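PDB 3QQW: putative citrate lyase from Ralstonia eutropha, which probably acts as a magnesium-dependent lyase of the HpcH/HpaI aldolase family, perhaps cleaving (S)-citramalyl-CoA. Local coordinates for residues D143-V148 and L167-V172; V150-H155 and E171-G176. One frame throughout, in Å; residues are numbered along the deposited sequence. Where two conformers were deposited one is given.

Interaction 1 (D143-V148 and L167-V172); sequences DKPVPV and LPNIEV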
loop_
_atom_site.group_PDB
_atom_site.type_symbol
_atom_site.label_atom_id
_atom_site.label_comp_id
_atom_site.label_asym_id
_atom_site.label_seq_id
_atom_site.Cartn_x
_atom_site.Cartn_y
_atom_site.Cartn_z
ATOM N N ASP C 143 -16.177 -32.502 -14.857
ATOM C CA ASP C 143 -15.761 -33.018 -13.552
ATOM C C ASP C 143 -15.049 -31.917 -12.744
ATOM O O ASP C 143 -15.432 -31.612 -11.606
ATOM C CB ASP C 143 -14.841 -34.262 -13.728
ATOM C CG ASP C 143 -13.842 -34.241 -14.892
ATOM O OD1 ASP C 143 -13.607 -33.146 -15.464
ATOM O OD2 ASP C 143 -13.284 -35.318 -15.213
ATOM N N LYS C 144 -13.964 -31.348 -13.352
ATOM C CA LYS C 144 -13.189 -30.321 -12.683
ATOM C C LYS C 144 -13.780 -28.949 -13.016
ATOM O O LYS C 144 -14.298 -28.760 -14.131
ATOM C CB LYS C 144 -11.690 -30.421 -13.016
ATOM C CG LYS C 144 -11.292 -30.264 -14.466
ATOM C CD LYS C 144 -9.757 -30.317 -14.624
ATOM N N PRO C 145 -13.756 -27.981 -12.065
ATOM C CA PRO C 145 -14.301 -26.644 -12.375
ATOM C C PRO C 145 -13.469 -25.910 -13.410
ATOM O O PRO C 145 -12.277 -26.185 -13.562
ATOM C CB PRO C 145 -14.283 -25.927 -11.026
ATOM C CG PRO C 145 -13.978 -26.977 -10.004
ATOM C CD PRO C 145 -13.194 -28.026 -10.703
ATOM N N VAL C 146 -14.121 -25.009 -14.165
ATOM C CA VAL C 146 -13.472 -24.183 -15.198
ATOM C C VAL C 146 -12.644 -23.113 -14.458
ATOM O O VAL C 146 -13.225 -22.334 -13.692
ATOM C CB VAL C 146 -14.501 -23.523 -16.173
ATOM C CG1 VAL C 146 -13.824 -22.641 -17.213
ATOM C CG2 VAL C 146 -15.377 -24.550 -16.844
ATOM N N PRO C 147 -11.301 -23.083 -14.637
ATOM C CA PRO C 147 -10.482 -22.048 -13.977
ATOM C C PRO C 147 -10.873 -20.663 -14.460
ATOM O O PRO C 147 -11.307 -20.504 -15.588
ATOM C CB PRO C 147 -9.057 -22.405 -14.395
ATOM C CG PRO C 147 -9.122 -23.846 -14.824
ATOM C CD PRO C 147 -10.462 -23.950 -15.484
ATOM N N VAL C 148 -10.788 -19.681 -13.585
ATOM C CA VAL C 148 -11.187 -18.306 -13.884
ATOM C C VAL C 148 -9.980 -17.364 -13.780
ATOM O O VAL C 148 -9.124 -17.519 -12.900
ATOM C CB VAL C 148 -12.352 -17.861 -12.942
ATOM C CG1 VAL C 148 -12.793 -16.443 -13.238
ATOM C CG2 VAL C 148 -13.539 -18.819 -13.040
ATOM N N LEU C 167 -11.722 -15.950 -3.714
ATOM C CA LEU C 167 -12.823 -16.615 -4.381
ATOM C C LEU C 167 -12.367 -17.921 -5.037
ATOM O O LEU C 167 -11.196 -18.030 -5.407
ATOM C CB LEU C 167 -13.500 -15.688 -5.395
ATOM C CG LEU C 167 -14.239 -14.496 -4.773
ATOM C CD1 LEU C 167 -14.668 -13.522 -5.843
ATOM C CD2 LEU C 167 -15.440 -14.954 -3.955
ATOM N N PRO C 168 -13.263 -18.937 -5.133
ATOM C CA PRO C 168 -12.844 -20.236 -5.691
ATOM C C PRO C 168 -12.592 -20.241 -7.190
ATOM O O PRO C 168 -13.214 -19.495 -7.949
ATOM C CB PRO C 168 -14.037 -21.162 -5.361
ATOM C CG PRO C 168 -15.226 -20.248 -5.276
ATOM C CD PRO C 168 -14.672 -18.982 -4.666
ATOM N N ASN C 169 -11.711 -21.156 -7.614
ATOM C CA ASN C 169 -11.360 -21.444 -9.005
ATOM C C ASN C 169 -10.662 -20.314 -9.749
ATOM O O ASN C 169 -10.537 -20.400 -10.956
ATOM C CB ASN C 169 -12.581 -21.926 -9.810
ATOM C CG ASN C 169 -13.324 -23.044 -9.122
ATOM O OD1 ASN C 169 -12.737 -23.913 -8.465
ATOM N ND2 ASN C 169 -14.643 -23.007 -9.198
ATOM N N ILE C 170 -10.137 -19.308 -9.055
ATOM C CA ILE C 170 -9.349 -18.261 -9.711
ATOM C C ILE C 170 -7.923 -18.771 -9.780
ATOM O O ILE C 170 -7.372 -19.253 -8.779
ATOM C CB ILE C 170 -9.461 -16.869 -9.016
ATOM C CG1 ILE C 170 -10.930 -16.376 -9.019
ATOM C CG2 ILE C 170 -8.509 -15.803 -9.656
ATOM C CD1 ILE C 170 -11.146 -15.107 -8.204
ATOM N N GLU C 171 -7.337 -18.710 -10.967
ATOM C CA GLU C 171 -5.939 -19.121 -11.123
ATOM C C GLU C 171 -5.102 -17.942 -11.612
ATOM O O GLU C 171 -3.882 -17.973 -11.454
ATOM C CB GLU C 171 -5.783 -20.358 -12.023
ATOM C CG GLU C 171 -6.184 -20.118 -13.464
ATOM C CD GLU C 171 -5.849 -21.229 -14.438
ATOM O OE1 GLU C 171 -5.506 -22.350 -13.998
ATOM O OE2 GLU C 171 -5.979 -20.976 -15.656
ATOM N N VAL C 172 -5.745 -16.892 -12.151
ATOM C CA VAL C 172 -5.040 -15.696 -12.604
ATOM C C VAL C 172 -5.795 -14.419 -12.190
ATOM O O VAL C 172 -7.026 -14.370 -12.254
ATOM C CB VAL C 172 -4.767 -15.669 -14.143
ATOM C CG1 VAL C 172 -4.197 -14.331 -14.588
ATOM C CG2 VAL C 172 -3.864 -16.794 -14.603
#
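Asn169 sets its terminal amide against the ring of Pro145, the two side chains crossing at about a right angle where strands 148-152 and 170-175 of the TIM barrel begin. The amide meets the CB-CG edge of the proline: ND2 of Asn169 approaches CB of Pro145 at 3.5 Å, while OD1 of Asn169 lies 3.6 Å from CG of the same ring. Asn169 is the third residue of a type II beta turn from Leu167 to Ile170, and its positive phi (65°) fits that position. The turn delivers the chain into the sheet, and the first bond of the parallel ladder follows at once, from Val148 N to Asn169 O at 2.7 Å. Val148 O then receives Glu171 N at 2.9 Å, so the peptide groups flanking Ile170 grip Val148 on both its polar backbone atoms. Val148 and Ile170 form the bridge pair, and their side chains leave the sheet on one face, with Val148 CB 4.4 Å from Ile170 CG1; Ile170 continues onto Ile130 of helix 123-139, which packs on the outside of the barrel. Glu171 sets its carboxylate against the CB corner of the Pro147 ring, about level with the ring. Its CG sits between the backbone N and the carbonyl carbon (chi1 65°), and the extended chain beyond carries the acid across to Pro147, while OE2 is hydrogen-bonded to His149 NE2. Here the carboxylate meets hydrocarbon as well as a polar partner: CD of Glu171 rests 3.4 Å from CB of Pro147.

Interaction 2 (V150-H155 and E171-G176); sequences VLIETH and EVLDFG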
loop_
_atom_site.group_PDB
_atom_site.type_symbol
_atom_site.label_atom_id
_atom_site.label_comp_id
_atom_site.label_asym_id
_atom_site.label_seq_id
_atom_site.Cartn_x
_atom_site.Cartn_y
_atom_site.Cartn_z
ATOM N N VAL C 150 -9.391 -13.284 -13.547
ATOM C CA VAL C 150 -10.160 -12.083 -13.207
ATOM C C VAL C 150 -9.345 -10.834 -13.485
ATOM O O VAL C 150 -8.227 -10.682 -12.990
ATOM C CB VAL C 150 -10.655 -12.134 -11.730
ATOM C CG1 VAL C 150 -11.439 -10.890 -11.357
ATOM C CG2 VAL C 150 -11.501 -13.372 -11.492
ATOM N N LEU C 151 -9.918 -9.930 -14.280
ATOM C CA LEU C 151 -9.295 -8.635 -14.529
ATOM C C LEU C 151 -9.479 -7.724 -13.334
ATOM O O LEU C 151 -10.596 -7.595 -12.819
ATOM C CB LEU C 151 -9.905 -7.956 -15.763
ATOM C CG LEU C 151 -9.219 -8.100 -17.135
ATOM C CD1 LEU C 151 -7.810 -7.564 -17.138
ATOM C CD2 LEU C 151 -9.299 -9.480 -17.639
ATOM N N ILE C 152 -8.380 -7.104 -12.891
ATOM C CA ILE C 152 -8.370 -6.069 -11.850
ATOM C C ILE C 152 -8.096 -4.806 -12.621
ATOM O O ILE C 152 -6.961 -4.564 -13.022
ATOM C CB ILE C 152 -7.377 -6.371 -10.700
ATOM C CG1 ILE C 152 -7.647 -7.798 -10.084
ATOM C CG2 ILE C 152 -7.405 -5.251 -9.640
ATOM C CD1 ILE C 152 -9.087 -8.070 -9.486
ATOM N N GLU C 153 -9.179 -4.088 -12.992
ATOM C CA GLU C 153 -9.054 -2.906 -13.849
ATOM C C GLU C 153 -10.046 -1.795 -13.481
ATOM O O GLU C 153 -10.321 -0.907 -14.297
ATOM C CB GLU C 153 -9.202 -3.302 -15.323
ATOM C CG GLU C 153 -10.489 -4.007 -15.712
ATOM C CD GLU C 153 -10.472 -4.604 -17.109
ATOM O OE1 GLU C 153 -9.539 -4.296 -17.881
ATOM O OE2 GLU C 153 -11.387 -5.394 -17.431
ATOM N N THR C 154 -10.591 -1.855 -12.262
ATOM C CA THR C 154 -11.518 -0.851 -11.752
ATOM C C THR C 154 -11.119 -0.477 -10.345
ATOM O O THR C 154 -10.361 -1.211 -9.711
ATOM C CB THR C 154 -12.969 -1.339 -11.803
ATOM O OG1 THR C 154 -13.156 -2.388 -10.867
ATOM C CG2 THR C 154 -13.413 -1.751 -13.188
ATOM N N HIS C 155 -11.645 0.645 -9.836
ATOM C CA HIS C 155 -11.402 1.084 -8.463
ATOM C C HIS C 155 -11.927 0.039 -7.488
ATOM O O HIS C 155 -11.202 -0.369 -6.583
ATOM C CB HIS C 155 -12.061 2.429 -8.180
ATOM C CG HIS C 155 -11.496 3.573 -8.940
ATOM N ND1 HIS C 155 -10.218 4.028 -8.705
ATOM C CD2 HIS C 155 -12.083 4.367 -9.868
ATOM C CE1 HIS C 155 -10.055 5.059 -9.525
ATOM N NE2 HIS C 155 -11.153 5.292 -10.247
ATOM N N GLU C 171 -7.337 -18.710 -10.967
ATOM C CA GLU C 171 -5.939 -19.121 -11.123
ATOM C C GLU C 171 -5.102 -17.942 -11.612
ATOM O O GLU C 171 -3.882 -17.973 -11.454
ATOM C CB GLU C 171 -5.783 -20.358 -12.023
ATOM C CG GLU C 171 -6.184 -20.118 -13.464
ATOM C CD GLU C 171 -5.849 -21.229 -14.438
ATOM O OE1 GLU C 171 -5.506 -22.350 -13.998
ATOM O OE2 GLU C 171 -5.979 -20.976 -15.656
ATOM N N VAL C 172 -5.745 -16.892 -12.151
ATOM C CA VAL C 172 -5.040 -15.696 -12.604
ATOM C C VAL C 172 -5.795 -14.419 -12.190
ATOM O O VAL C 172 -7.026 -14.370 -12.254
ATOM C CB VAL C 172 -4.767 -15.669 -14.143
ATOM C CG1 VAL C 172 -4.197 -14.331 -14.588
ATOM C CG2 VAL C 172 -3.864 -16.794 -14.603
ATOM N N LEU C 173 -5.025 -13.380 -11.792
ATOM C CA LEU C 173 -5.458 -11.999 -11.606
ATOM C C LEU C 173 -4.751 -11.224 -12.691
ATOM O O LEU C 173 -3.520 -11.246 -12.773
ATOM C CB LEU C 173 -5.192 -11.413 -10.217
ATOM C CG LEU C 173 -5.928 -12.038 -9.020
ATOM C CD1 LEU C 173 -5.655 -11.235 -7.761
ATOM C CD2 LEU C 173 -7.460 -12.118 -9.264
ATOM N N ASP C 174 -5.529 -10.613 -13.596
ATOM C CA ASP C 174 -4.985 -9.859 -14.721
ATOM C C ASP C 174 -4.999 -8.396 -14.439
ATOM O O ASP C 174 -6.032 -7.862 -14.050
ATOM C CB ASP C 174 -5.828 -10.133 -15.992
ATOM C CG ASP C 174 -5.746 -11.518 -16.547
ATOM O OD1 ASP C 174 -4.660 -11.916 -16.954
ATOM O OD2 ASP C 174 -6.802 -12.177 -16.642
ATOM N N PHE C 175 -3.897 -7.716 -14.685
ATOM C CA PHE C 175 -3.884 -6.253 -14.509
ATOM C C PHE C 175 -4.336 -5.556 -15.802
ATOM O O PHE C 175 -3.696 -5.697 -16.840
ATOM C CB PHE C 175 -2.511 -5.745 -14.072
ATOM C CG PHE C 175 -2.604 -4.307 -13.637
ATOM C CD1 PHE C 175 -3.252 -3.962 -12.454
ATOM C CD2 PHE C 175 -2.108 -3.288 -14.443
ATOM C CE1 PHE C 175 -3.396 -2.626 -12.078
ATOM C CE2 PHE C 175 -2.248 -1.951 -14.068
ATOM C CZ PHE C 175 -2.880 -1.628 -12.879
ATOM N N GLY C 176 -5.449 -4.840 -15.725
ATOM C CA GLY C 176 -6.003 -4.103 -16.850
ATOM C C GLY C 176 -5.645 -2.640 -16.712
ATOM O O GLY C 176 -6.402 -1.866 -16.123
#
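Strands 150-152 and 171-175 run parallel, their axes 4.5 Å apart and crossing at -33°, as adjacent strands of the TIM barrel, and four backbone bonds join them. Two of these hold the middle: Asp174 N gives to Val150 O, and Ile152 N gives to Asp174 O in a nearly straight bond of 2.7 Å. The last, Gly176 N to Ile152 O at 3.1 Å, comes in above the carbonyl plane as both strands end. Leu151 and Asp174 share the face lining the barrel interior. CD1 of Leu151 presses on CB of Asp174 at 3.4 Å, and the acid has CG anti to its own carbonyl carbon (chi1 -68°); its OD1 accepts a hydrogen bond from Trp253 NE1 on strand 251-254. On the other face Leu173 CD2 reaches both Val150 CB (4.0 Å) and Ile152 CD1, beneath helices 161-164 and 202-217. Beyond the strands comes the predicted magnesium site: Glu153 OE1 lies close to Asp179 OD2, a pairing of acids consistent with a shared metal, while Glu153 OE2 accepts Lys119 N. The Glu153 side chain rises beside Gly176, its CB 3.2 Å from the glycine O.

In the fold
Helix 123-139 leads into residues 143-148, strand 148-152 follows, and the short helices 155-159 and 161-164 carry the chain to strand 170-175. From strand 148-152 to strand 170-175 the chain makes one beta-alpha-beta crossover of the barrel, and both interactions close it. Their loops interleave rather than nest: interaction 1 begins and ends earlier in the chain than interaction 2. Interaction 1 joins the strands at their entrance; interaction 2 continues the pairing to their C-terminal ends, where the predicted metal site lies. Between the bridges of the two interactions strand 170-175 spends one residue more than its neighbour, consistent with a beta bulge near Glu171 and Val172. Ile170 CD1 meets Val150 CG2 across the junction at 3.7 Å.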